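Local structure of polyhedrin (Operophtera brumata cypovirus 19, 5A99) at residues A[16-19]-A[20-23]; A[209-212]-A[213-216]. The protein builds the crystalline occlusion bodies, or polyhedra, of an insect cypovirus, a lattice that probably shields embedded virus particles outside the host. All blocks are in the same frame, centred on the assembly; numbering follows the deposited sequence.

Contact 1 (A[16-19]-A[20-23])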
# COMPACT_ATOMS: atom_id res chain seq x y z
N HIS A 16 16.34 31.40 -22.11
CA HIS A 16 17.12 30.21 -22.47
C HIS A 16 17.41 29.37 -21.23
O HIS A 16 17.24 28.16 -21.25
CB HIS A 16 18.44 30.60 -23.13
CG HIS A 16 18.38 30.64 -24.62
ND1 HIS A 16 17.77 31.65 -25.32
CD2 HIS A 16 18.87 29.78 -25.55
CE1 HIS A 16 17.88 31.42 -26.62
NE2 HIS A 16 18.54 30.29 -26.78
N ASP A 17 17.86 30.04 -20.17
CA ASP A 17 18.21 29.38 -18.91
C ASP A 17 17.00 28.68 -18.32
O ASP A 17 17.11 27.57 -17.77
CB ASP A 17 18.77 30.40 -17.90
CG ASP A 17 20.19 30.84 -18.24
OD1 ASP A 17 20.74 30.41 -19.27
OD2 ASP A 17 20.77 31.62 -17.45
N ARG A 18 15.84 29.32 -18.44
CA ARG A 18 14.59 28.75 -17.94
C ARG A 18 14.15 27.54 -18.76
O ARG A 18 13.67 26.54 -18.20
CB ARG A 18 13.48 29.80 -17.96
CG ARG A 18 12.11 29.27 -17.49
CD ARG A 18 12.18 28.72 -16.08
NE ARG A 18 10.88 28.22 -15.61
CZ ARG A 18 10.67 27.70 -14.41
NH1 ARG A 18 11.66 27.58 -13.54
NH2 ARG A 18 9.45 27.28 -14.09
N ALA A 19 14.30 27.64 -20.08
CA ALA A 19 13.95 26.54 -20.97
C ALA A 19 14.83 25.34 -20.63
O ALA A 19 14.33 24.23 -20.49
CB ALA A 19 14.12 26.96 -22.45
N LEU A 20 16.13 25.58 -20.47
CA LEU A 20 17.05 24.53 -20.06
C LEU A 20 16.74 24.04 -18.65
O LEU A 20 16.82 22.84 -18.39
CB LEU A 20 18.49 25.00 -20.11
CG LEU A 20 19.13 25.18 -21.48
CD1 LEU A 20 20.52 25.81 -21.32
CD2 LEU A 20 19.23 23.87 -22.23
N GLU A 21 16.43 24.96 -17.75
CA GLU A 21 16.03 24.58 -16.40
C GLU A 21 14.91 23.53 -16.39
O GLU A 21 14.94 22.56 -15.61
CB GLU A 21 15.59 25.81 -15.61
CG GLU A 21 15.11 25.44 -14.23
CD GLU A 21 14.95 26.65 -13.33
OE1 GLU A 21 14.49 27.71 -13.82
OE2 GLU A 21 15.28 26.53 -12.14
N ILE A 22 13.92 23.71 -17.26
CA ILE A 22 12.76 22.81 -17.28
C ILE A 22 13.07 21.52 -18.03
O ILE A 22 12.74 20.42 -17.57
CB ILE A 22 11.52 23.51 -17.89
CG1 ILE A 22 11.03 24.63 -16.96
CG2 ILE A 22 10.40 22.52 -18.15
CD1 ILE A 22 10.52 24.17 -15.58
N LEU A 23 13.71 21.64 -19.19
CA LEU A 23 14.14 20.48 -19.97
C LEU A 23 15.07 19.58 -19.17
O LEU A 23 15.03 18.36 -19.32
CB LEU A 23 14.87 20.93 -21.23
CG LEU A 23 14.08 20.95 -22.55
CD1 LEU A 23 12.70 21.53 -22.37
CD2 LEU A 23 14.84 21.75 -23.58

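Contact 2 (A[209-212]-A[213-216])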
# COMPACT_ATOMS: atom_id res chain seq x y z
N LEU A 209 13.36 5.67 1.42
CA LEU A 209 12.33 5.10 2.28
C LEU A 209 11.31 6.12 2.80
O LEU A 209 10.11 5.86 2.78
CB LEU A 209 12.97 4.35 3.46
CG LEU A 209 13.81 3.14 3.04
CD1 LEU A 209 14.50 2.50 4.24
CD2 LEU A 209 12.95 2.09 2.32
N ILE A 210 11.78 7.29 3.24
CA ILE A 210 10.87 8.29 3.81
C ILE A 210 9.90 8.83 2.75
O ILE A 210 8.82 9.32 3.11
CB ILE A 210 11.64 9.46 4.47
CG1 ILE A 210 10.81 10.12 5.57
CG2 ILE A 210 12.07 10.51 3.44
CD1 ILE A 210 10.39 9.19 6.70
N ARG A 211 10.29 8.72 1.48
CA ARG A 211 9.44 9.15 0.36
C ARG A 211 8.95 7.99 -0.50
O ARG A 211 8.60 8.19 -1.68
CB ARG A 211 10.19 10.13 -0.53
CG ARG A 211 10.48 11.45 0.12
CD ARG A 211 9.20 12.15 0.59
NE ARG A 211 9.50 13.52 0.96
CZ ARG A 211 9.50 14.53 0.10
NH1 ARG A 211 9.18 14.33 -1.17
NH2 ARG A 211 9.81 15.75 0.50
N LEU A 212 8.94 6.79 0.07
CA LEU A 212 8.57 5.60 -0.69
C LEU A 212 7.11 5.71 -1.15
O LEU A 212 6.74 5.30 -2.25
CB LEU A 212 8.79 4.35 0.17
CG LEU A 212 9.08 3.05 -0.56
CD1 LEU A 212 10.28 3.21 -1.48
CD2 LEU A 212 9.30 1.90 0.42
N ASN A 213 6.28 6.27 -0.27
CA ASN A 213 4.89 6.56 -0.59
C ASN A 213 4.67 8.07 -0.70
O ASN A 213 3.70 8.62 -0.18
CB ASN A 213 3.98 6.00 0.49
CG ASN A 213 4.13 4.50 0.65
OD1 ASN A 213 4.14 3.76 -0.34
ND2 ASN A 213 4.27 4.05 1.89
N ASP A 214 5.61 8.72 -1.39
CA ASP A 214 5.60 10.16 -1.60
C ASP A 214 4.25 10.70 -2.09
O ASP A 214 3.75 11.70 -1.60
CB ASP A 214 6.69 10.50 -2.63
CG ASP A 214 6.71 11.96 -2.99
OD1 ASP A 214 5.94 12.33 -3.89
OD2 ASP A 214 7.47 12.72 -2.35
N SER A 215 3.66 10.01 -3.06
CA SER A 215 2.44 10.48 -3.69
C SER A 215 1.48 9.33 -3.84
O SER A 215 1.91 8.22 -4.14
CB SER A 215 2.75 11.04 -5.09
OG SER A 215 3.60 12.16 -5.03
N PRO A 216 0.18 9.59 -3.64
CA PRO A 216 -0.73 8.47 -3.85
C PRO A 216 -0.89 8.22 -5.34
O PRO A 216 -0.62 9.14 -6.12
CB PRO A 216 -2.04 8.97 -3.24
CG PRO A 216 -2.00 10.44 -3.46
CD PRO A 216 -0.54 10.84 -3.34

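Contact 1 (A[16-19]-A[20-23])
His16 meets Leu20 through its backbone: the amide N of Leu20 bonds to His16 O at 2.9 Å. Beside this bond the Leu20 side chain packs against the same oxygen, with its CG 3.5 Å from His16 O. One residue on, Asp17 O accepts the amide N of Glu21, and CB of Glu21 lies against that oxygen as well.

Arg18 brings both backbone and side chain to the contact. Its O receives the amide N of Ile22, while its side chain, starting with CG anti to the backbone N (chi1 178°) and bent at chi2, runs on toward the next turn. There NH1 forms a salt bridge with Glu21 OE1 at 2.8 Å. The carboxylate oxygen lies at the guanidinium edge, close to its plane, yet NH1 meets OE1 from above the carboxylate plane, 73° out of it, the two groups standing nearly perpendicular. These i to i+3 and i to i+4 pairings lie at the surface of the chain, on the N-terminal helix 10-25, where it also meets the second subunit. Ile22 supplies the apolar half: its CD1 lies over one face of the guanidinium, off centre, near the NH2 end of the group, and comes to 3.6 Å from Arg18 NH2. The charges extend beyond the pair, since Arg18 NH2 also bridges to Glu142 of the second subunit, which packs on Ile22, and Glu21 OE2 bridges to Arg25. Bonds from NH1 and NH2 of Arg18 to two different acids, with Ile22 over a face, probably limit the rotation of the guanidinium.

Ala19 takes part through its O, which serves two amides: Leu23 N at 3.0 Å, and Ile22 N in a weak bond at 3.3 Å.

Contact 2 (A[209-212]-A[213-216])
Across the turn, Arg211 NH1 and Asp214 OD2 form a short salt bridge of 2.6 Å. The bond is bent, 132° at the hydrogen, and its two ends differ: NH1 approaches OD2 nearly along the C-O axis, whereas OD2 sits 25° out of the guanidinium plane, at the edge of that group. Guanidinium and carboxylate are turned 30° against each other. Arg211 reaches the acid with its chain bent at chi2, and its CD comes to 3.5 Å from Asp214 OD2.

The other carboxylate oxygen, Asp214 OD1, accepts Ser215 OG at 2.6 Å on its anti side, is hydrogen-bonded to Tyr32 OH, and forms a salt bridge with Arg127 of the second subunit. With both oxygens engaged, the buried carboxylate is fixed in rotation and probably remains ionised. Arg211 is held too, NH1 donating to Ser145 O of the second subunit and its guanidinium forming a cation-pi contact with Trp125 there.

Asn213, at the third position of the turn, directs its polar end across the subunit boundary, where ND2 donates to Ser58 O of the second subunit.

In the backbone, a weak bond of 3.1 Å from Asp214 N to Arg211 O closes a type I beta turn from Arg211 to Asp214, by which the chain leaves helix 205-210 for strand 218-222.

How the contacts relate
Both contacts are local and both centre on an arginine paired with an acid three residues ahead, but their settings differ. Contact 1 lies within helix 10-25, at the surface, its centre about 26 Å from the centre of the chain; contact 2 is partly buried, its centre about 17 Å from that point, in the turn after helix 205-210. Regular i to i+4 backbone bonds carry the first, whereas a single weak backbone bond spans the second, where side chains and a neighbouring subunit add more of the polar bonding. The two share no element and do not touch, their nearest atoms being about 17 Å apart, yet each reaches the second subunit.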